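Side-chain contacts in RNA polymerase sigma factor SIGMA-28 (FliA) (Aquifex aeolicus, PDB 1RP3), which probably directs RNA polymerase to flagellar promoters as a sigma factor, and is held inactive here by the anti-sigma factor FlgM: residues A[6-9]-A[10-13]; A[49-52]-A[53-57]; A[217-220]-A[221-225]. One frame throughout, in Å; residues are numbered along the deposited sequence.

Contact 1. Residues A[6-9]-A[10-13]; sequences NPYS and NQIE
Ile12 lays its CG1 over one face of the Tyr8 ring, a turn earlier in the helix, in a CH-pi contact: Ile12 CG1 stands 3.9 Å from the Tyr8 ring centroid, 18° off the ring normal. The same branch continues to the phenol end, where Ile12 CD1 is 3.7 Å from Tyr8 OH. The ring reaches this place because Tyr8 CG is anti to the backbone N (chi1 -177°), which sends it along the helix toward the following turn. With an alanine at Ile12, this face of the tyrosine would probably lose its aliphatic cover and the ring would be freer to turn. Gln11 meets the ring differently: its OE1 comes obliquely to 3.6 Å from Tyr8 CD1, with amide and ring planes almost perpendicular (88°).

Backbone hydrogen bonds carry the turn beneath these side chains. Asn10, Gln11, Ile12 and Glu13 donate in order to the carbonyls of Asn6, Pro7, Tyr8 and Ser9; Glu13 N to Ser9 O measures 2.9 Å.

The third group is polar and lies at the helix start. Asn6 OD1 accepts from Ser9 N at 3.0 Å, in the carbonyl plane, and more weakly from Tyr8 N and Ser9 OG, so that one carboxamide oxygen meets two N-H groups of the first turn. This is the N-cap of helix 7-33, with Asn6 as the capping residue and Pro7 next to it as the first helical residue.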
loop_
_atom_site.group_PDB
_atom_site.type_symbol
_atom_site.label_atom_id
_atom_site.label_comp_id
_atom_site.label_asym_id
_atom_site.label_seq_id
_atom_site.Cartn_x
_atom_site.Cartn_y
_atom_site.Cartn_z
ATOM N N ASN A 6 -0.188 -21.934 -31.426
ATOM C CA ASN A 6 -1.601 -22.291 -31.597
ATOM C C ASN A 6 -2.507 -21.546 -30.594
ATOM O O ASN A 6 -2.073 -21.195 -29.502
ATOM C CB ASN A 6 -1.703 -23.824 -31.460
ATOM C CG ASN A 6 -3.039 -24.302 -30.927
ATOM O OD1 ASN A 6 -3.309 -24.206 -29.734
ATOM N ND2 ASN A 6 -3.854 -24.875 -31.798
ATOM N N PRO A 7 -3.771 -21.275 -30.970
ATOM C CA PRO A 7 -4.729 -20.569 -30.111
ATOM C C PRO A 7 -5.049 -21.190 -28.752
ATOM O O PRO A 7 -5.234 -20.466 -27.773
ATOM C CB PRO A 7 -5.970 -20.470 -30.997
ATOM C CG PRO A 7 -5.380 -20.326 -32.358
ATOM C CD PRO A 7 -4.313 -21.405 -32.332
ATOM N N TYR A 8 -5.159 -22.513 -28.689
ATOM C CA TYR A 8 -5.449 -23.167 -27.413
ATOM C C TYR A 8 -4.277 -22.911 -26.473
ATOM O O TYR A 8 -4.463 -22.613 -25.297
ATOM C CB TYR A 8 -5.656 -24.680 -27.587
ATOM C CG TYR A 8 -6.036 -25.388 -26.297
ATOM C CD1 TYR A 8 -7.226 -25.076 -25.639
ATOM C CD2 TYR A 8 -5.182 -26.326 -25.702
ATOM C CE1 TYR A 8 -7.560 -25.666 -24.428
ATOM C CE2 TYR A 8 -5.509 -26.926 -24.479
ATOM C CZ TYR A 8 -6.701 -26.582 -23.850
ATOM O OH TYR A 8 -7.033 -27.120 -22.632
ATOM N N SER A 9 -3.073 -23.021 -27.016
ATOM C CA SER A 9 -1.859 -22.802 -26.257
ATOM C C SER A 9 -1.793 -21.385 -25.684
ATOM O O SER A 9 -1.574 -21.215 -24.489
ATOM C CB SER A 9 -0.641 -23.096 -27.136
ATOM O OG SER A 9 -0.628 -24.462 -27.528
ATOM N N ASN A 10 -2.012 -20.377 -26.528
ATOM C CA ASN A 10 -1.983 -18.989 -26.080
ATOM C C ASN A 10 -2.960 -18.790 -24.928
ATOM O O ASN A 10 -2.603 -18.209 -23.902
ATOM C CB ASN A 10 -2.305 -18.017 -27.229
ATOM C CG ASN A 10 -1.105 -17.777 -28.150
ATOM O OD1 ASN A 10 0.022 -17.636 -27.681
ATOM N ND2 ASN A 10 -1.345 -17.730 -29.462
ATOM N N GLN A 11 -4.160 -19.337 -25.080
ATOM C CA GLN A 11 -5.207 -19.234 -24.078
ATOM C C GLN A 11 -4.778 -19.811 -22.729
ATOM O O GLN A 11 -4.935 -19.162 -21.687
ATOM C CB GLN A 11 -6.458 -19.948 -24.582
ATOM C CG GLN A 11 -7.585 -20.077 -23.574
ATOM C CD GLN A 11 -8.796 -20.803 -24.151
ATOM O OE1 GLN A 11 -8.684 -21.908 -24.694
ATOM N NE2 GLN A 11 -9.965 -20.177 -24.036
ATOM N N ILE A 12 -4.224 -21.021 -22.763
ATOM C CA ILE A 12 -3.780 -21.705 -21.557
ATOM C C ILE A 12 -2.599 -21.010 -20.895
ATOM O O ILE A 12 -2.591 -20.837 -19.675
ATOM C CB ILE A 12 -3.429 -23.200 -21.849
ATOM C CG1 ILE A 12 -4.688 -23.956 -22.271
ATOM C CG2 ILE A 12 -2.805 -23.882 -20.623
ATOM C CD1 ILE A 12 -5.816 -23.890 -21.261
ATOM N N GLU A 13 -1.599 -20.630 -21.687
ATOM C CA GLU A 13 -0.423 -19.959 -21.134
ATOM C C GLU A 13 -0.878 -18.729 -20.349
ATOM O O GLU A 13 -0.418 -18.488 -19.235
ATOM C CB GLU A 13 0.563 -19.528 -22.232
ATOM C CG GLU A 13 1.052 -20.629 -23.193
ATOM C CD GLU A 13 1.781 -21.783 -22.521
ATOM O OE1 GLU A 13 2.199 -21.649 -21.348
ATOM O OE2 GLU A 13 1.945 -22.833 -23.186
#

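Contact 2. Residues A[49-52]-A[53-57]; sequences GVIG and LIKAV
Val50 and Ile54 set their beta-branches alike but touch with different ones: Val50 uses CG1, anti to the backbone N (chi1 168°), Ile54 the CG1 branch beside it (chi1 -64°). Val50 CG1 points down the helix at Ile54 CD1, 4.0 Å away, and meets that methyl from the side, the two side chains crossing at an angle. On the way Ile54 CG1 passes the Val50 carbonyl, 3.3 Å from Val50 O, the same oxygen that accepts the Ile54 N-H at 2.9 Å.

One residue further on, the pattern is repeated with a longer chain. Lys55 is extended beyond CG and runs back past the Ile51 carbonyl, with Lys55 CG 3.5 Å from Ile51 O, until its methylenes reach the beta-branch of Ile51; Lys55 CE is 3.9 Å from Ile51 CG2. The lysine thus uses its aliphatic part against the isoleucine, and it also packs on Arg75 of helix 66-85.

These residues belong to helix 42-58 of sigma-70 region 2, which in related sigma factors is the helix that docks on core polymerase. Here Val50 and Ile51 pack on Leu39 of the FlgM chain and Ile54 on Leu14 of that chain, which is consistent with an inhibitor occupying a polymerase-binding surface. Leu53, meanwhile, packs on Tyr21 and Val25 of helix 7-33 and on Ile72 of helix 66-85.

Gly49 and Gly52, both buried, take part through backbone alone: Leu53 N donates to Gly49 O at 3.0 Å, and Ala56 N to Gly52 O, also 3.0 Å, with Ala56 CB 3.5 Å from that second oxygen.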
loop_
_atom_site.group_PDB
_atom_site.type_symbol
_atom_site.label_atom_id
_atom_site.label_comp_id
_atom_site.label_asym_id
_atom_site.label_seq_id
_atom_site.Cartn_x
_atom_site.Cartn_y
_atom_site.Cartn_z
ATOM N N GLY A 49 -7.266 -5.156 -8.683
ATOM C CA GLY A 49 -5.932 -5.708 -8.788
ATOM C C GLY A 49 -5.850 -6.832 -9.804
ATOM O O GLY A 49 -4.816 -7.001 -10.447
ATOM N N VAL A 50 -6.928 -7.601 -9.950
ATOM C CA VAL A 50 -6.961 -8.701 -10.903
ATOM C C VAL A 50 -7.094 -8.135 -12.303
ATOM O O VAL A 50 -6.474 -8.645 -13.232
ATOM C CB VAL A 50 -8.107 -9.709 -10.579
ATOM C CG1 VAL A 50 -8.327 -10.687 -11.730
ATOM C CG2 VAL A 50 -7.754 -10.484 -9.331
ATOM N N ILE A 51 -7.902 -7.087 -12.462
ATOM C CA ILE A 51 -8.051 -6.469 -13.774
ATOM C C ILE A 51 -6.655 -5.991 -14.205
ATOM O O ILE A 51 -6.216 -6.275 -15.323
ATOM C CB ILE A 51 -9.026 -5.281 -13.758
ATOM C CG1 ILE A 51 -10.411 -5.740 -13.315
ATOM C CG2 ILE A 51 -9.085 -4.629 -15.151
ATOM C CD1 ILE A 51 -11.030 -6.723 -14.274
ATOM N N GLY A 52 -5.944 -5.346 -13.278
ATOM C CA GLY A 52 -4.602 -4.873 -13.554
ATOM C C GLY A 52 -3.679 -6.012 -13.960
ATOM O O GLY A 52 -2.909 -5.892 -14.907
ATOM N N LEU A 53 -3.801 -7.141 -13.271
ATOM C CA LEU A 53 -2.994 -8.319 -13.548
ATOM C C LEU A 53 -3.223 -8.879 -14.956
ATOM O O LEU A 53 -2.273 -9.177 -15.674
ATOM C CB LEU A 53 -3.284 -9.395 -12.504
ATOM C CG LEU A 53 -2.823 -10.821 -12.814
ATOM C CD1 LEU A 53 -1.315 -10.894 -13.027
ATOM C CD2 LEU A 53 -3.253 -11.746 -11.679
ATOM N N ILE A 54 -4.484 -8.996 -15.349
ATOM C CA ILE A 54 -4.837 -9.530 -16.657
ATOM C C ILE A 54 -4.315 -8.632 -17.776
ATOM O O ILE A 54 -3.850 -9.119 -18.798
ATOM C CB ILE A 54 -6.367 -9.687 -16.796
ATOM C CG1 ILE A 54 -6.878 -10.724 -15.797
ATOM C CG2 ILE A 54 -6.743 -10.064 -18.224
ATOM C CD1 ILE A 54 -8.414 -10.851 -15.764
ATOM N N LYS A 55 -4.430 -7.322 -17.589
ATOM C CA LYS A 55 -3.950 -6.368 -18.577
ATOM C C LYS A 55 -2.435 -6.425 -18.731
ATOM O O LYS A 55 -1.931 -6.364 -19.852
ATOM C CB LYS A 55 -4.398 -4.954 -18.230
ATOM C CG LYS A 55 -5.879 -4.728 -18.472
ATOM C CD LYS A 55 -6.279 -3.316 -18.083
ATOM C CE LYS A 55 -7.736 -3.035 -18.413
ATOM N NZ LYS A 55 -8.164 -1.709 -17.843
ATOM N N ALA A 56 -1.726 -6.586 -17.613
ATOM C CA ALA A 56 -0.268 -6.680 -17.617
ATOM C C ALA A 56 0.179 -7.942 -18.344
ATOM O O ALA A 56 1.154 -7.926 -19.093
ATOM C CB ALA A 56 0.280 -6.684 -16.182
ATOM N N VAL A 57 -0.544 -9.034 -18.126
ATOM C CA VAL A 57 -0.208 -10.303 -18.765
ATOM C C VAL A 57 -0.357 -10.215 -20.285
ATOM O O VAL A 57 0.492 -10.703 -21.026
ATOM C CB VAL A 57 -1.073 -11.450 -18.199
ATOM C CG1 VAL A 57 -1.011 -12.687 -19.097
ATOM C CG2 VAL A 57 -0.595 -11.796 -16.813
#

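Contact 3. Residues A[217-220]-A[221-225]; sequences VSRV and SQLKA
Helix 217-236 is the second helix of the region 4 helix-turn-helix, the recognition helix by analogy with other sigma factors, which probably reads the -35 element, and Arg219 meets Leu223 within its first turns. Val217 and Val220 pack back on Ala210 and Val209 of helix 206-212, the preceding helix of the motif. The helix start is also tied to the rest of the chain: Asp118 accepts from Ser218 OG through OD1 and binds Val217 N through OD2. Further along, Lys224 NZ hydrogen-bonds to His35 ND1.

Between the turns, the main side-chain packing is that of Arg219 against Leu223. Arg219 is bent at its second torsion (chi2 57°), which carries the guanidinium along the helix so that one of its faces lies against the leucine. Leu223 CD2 sits 3.8 Å above the guanidinium plane, offset toward the rim, and Leu223 CD1 comes 3.5 Å from Arg219 NE. The same leucine also packs on Val195 of helix 190-201. Gln222 brings its amide to the edge of the same guanidinium, the two flat groups turned 88° to each other. Gln222 CG takes the crowded position between backbone N and carbonyl carbon and lies 3.3 Å from Arg219 O.

The helical backbone bonds run from Ser221 N to Lys224 N, onto the carbonyls of Val217 to Val220. Val217 O is gripped twice by one residue. Ser221 N donates at 2.9 Å, and Ser221 OG, placed beside its own backbone N, donates to Val217 O at 3.0 Å from a position 41° out of the carbonyl plane.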
loop_
_atom_site.group_PDB
_atom_site.type_symbol
_atom_site.label_atom_id
_atom_site.label_comp_id
_atom_site.label_asym_id
_atom_site.label_seq_id
_atom_site.Cartn_x
_atom_site.Cartn_y
_atom_site.Cartn_z
ATOM N N VAL A 217 -2.883 6.830 18.740
ATOM C CA VAL A 217 -2.945 6.599 17.303
ATOM C C VAL A 217 -2.943 7.961 16.613
ATOM O O VAL A 217 -2.321 8.129 15.570
ATOM C CB VAL A 217 -4.201 5.787 16.905
ATOM C CG1 VAL A 217 -4.296 5.645 15.375
ATOM C CG2 VAL A 217 -4.146 4.410 17.560
ATOM N N SER A 218 -3.604 8.939 17.223
ATOM C CA SER A 218 -3.638 10.294 16.679
ATOM C C SER A 218 -2.226 10.868 16.530
ATOM O O SER A 218 -1.917 11.531 15.538
ATOM C CB SER A 218 -4.461 11.200 17.579
ATOM O OG SER A 218 -5.757 10.659 17.739
ATOM N N ARG A 219 -1.372 10.591 17.512
ATOM C CA ARG A 219 0.005 11.063 17.487
ATOM C C ARG A 219 0.815 10.382 16.383
ATOM O O ARG A 219 1.557 11.047 15.652
ATOM C CB ARG A 219 0.671 10.836 18.845
ATOM C CG ARG A 219 2.165 11.135 18.888
ATOM C CD ARG A 219 2.466 12.564 18.471
ATOM N NE ARG A 219 3.901 12.826 18.513
ATOM C CZ ARG A 219 4.458 14.018 18.318
ATOM N NH1 ARG A 219 3.700 15.081 18.063
ATOM N NH2 ARG A 219 5.779 14.142 18.381
ATOM N N VAL A 220 0.695 9.060 16.276
ATOM C CA VAL A 220 1.428 8.329 15.251
ATOM C C VAL A 220 0.971 8.779 13.868
ATOM O O VAL A 220 1.778 8.920 12.954
ATOM C CB VAL A 220 1.275 6.800 15.407
ATOM C CG1 VAL A 220 1.871 6.076 14.201
ATOM C CG2 VAL A 220 1.984 6.342 16.655
ATOM N N SER A 221 -0.310 9.114 13.762
ATOM C CA SER A 221 -0.885 9.574 12.506
ATOM C C SER A 221 -0.382 10.936 12.048
ATOM O O SER A 221 -0.102 11.112 10.858
ATOM C CB SER A 221 -2.410 9.553 12.574
ATOM O OG SER A 221 -2.858 8.206 12.607
ATOM N N GLN A 222 -0.258 11.897 12.965
ATOM C CA GLN A 222 0.246 13.219 12.575
ATOM C C GLN A 222 1.712 13.095 12.153
ATOM O O GLN A 222 2.150 13.728 11.200
ATOM C CB GLN A 222 0.093 14.258 13.694
ATOM C CG GLN A 222 1.143 14.183 14.792
ATOM C CD GLN A 222 1.258 15.478 15.577
ATOM O OE1 GLN A 222 1.405 16.557 14.989
ATOM N NE2 GLN A 222 1.188 15.383 16.911
ATOM N N LEU A 223 2.456 12.244 12.852
ATOM C CA LEU A 223 3.855 12.011 12.534
ATOM C C LEU A 223 4.019 11.348 11.154
ATOM O O LEU A 223 4.952 11.669 10.420
ATOM C CB LEU A 223 4.508 11.166 13.629
ATOM C CG LEU A 223 4.826 11.892 14.947
ATOM C CD1 LEU A 223 5.399 10.924 15.987
ATOM C CD2 LEU A 223 5.809 13.032 14.696
ATOM N N LYS A 224 3.105 10.434 10.812
ATOM C CA LYS A 224 3.126 9.732 9.526
ATOM C C LYS A 224 2.759 10.721 8.421
ATOM O O LYS A 224 3.457 10.827 7.426
ATOM C CB LYS A 224 2.132 8.560 9.536
ATOM C CG LYS A 224 2.055 7.761 8.224
ATOM C CD LYS A 224 0.994 6.648 8.272
ATOM C CE LYS A 224 0.967 5.831 6.976
ATOM N NZ LYS A 224 -0.121 4.827 6.953
ATOM N N ALA A 225 1.677 11.463 8.623
ATOM C CA ALA A 225 1.226 12.453 7.646
ATOM C C ALA A 225 2.284 13.521 7.375
ATOM O O ALA A 225 2.507 13.897 6.220
ATOM C CB ALA A 225 -0.065 13.099 8.111
#

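In the fold
From the N terminus, contact 1 starts helix 7-33, contact 2 takes up the second half of helix 42-58 and contact 3 opens helix 217-236. Each joins neighbouring turns of one helix, so none closes a long loop, and the three follow in series without nesting or crossing. Contacts 1 and 2 lie on the same side of the chain's centre, 18 Å apart between centres and about 6 Å between nearest atoms, without touching. Contact 3 lies on the opposite side, about 51 Å from contact 1 and 34 Å from contact 2 between centres. It joins the region 4 helix to the loop after helix 7-33, as well as to helices 129-158 and 190-201.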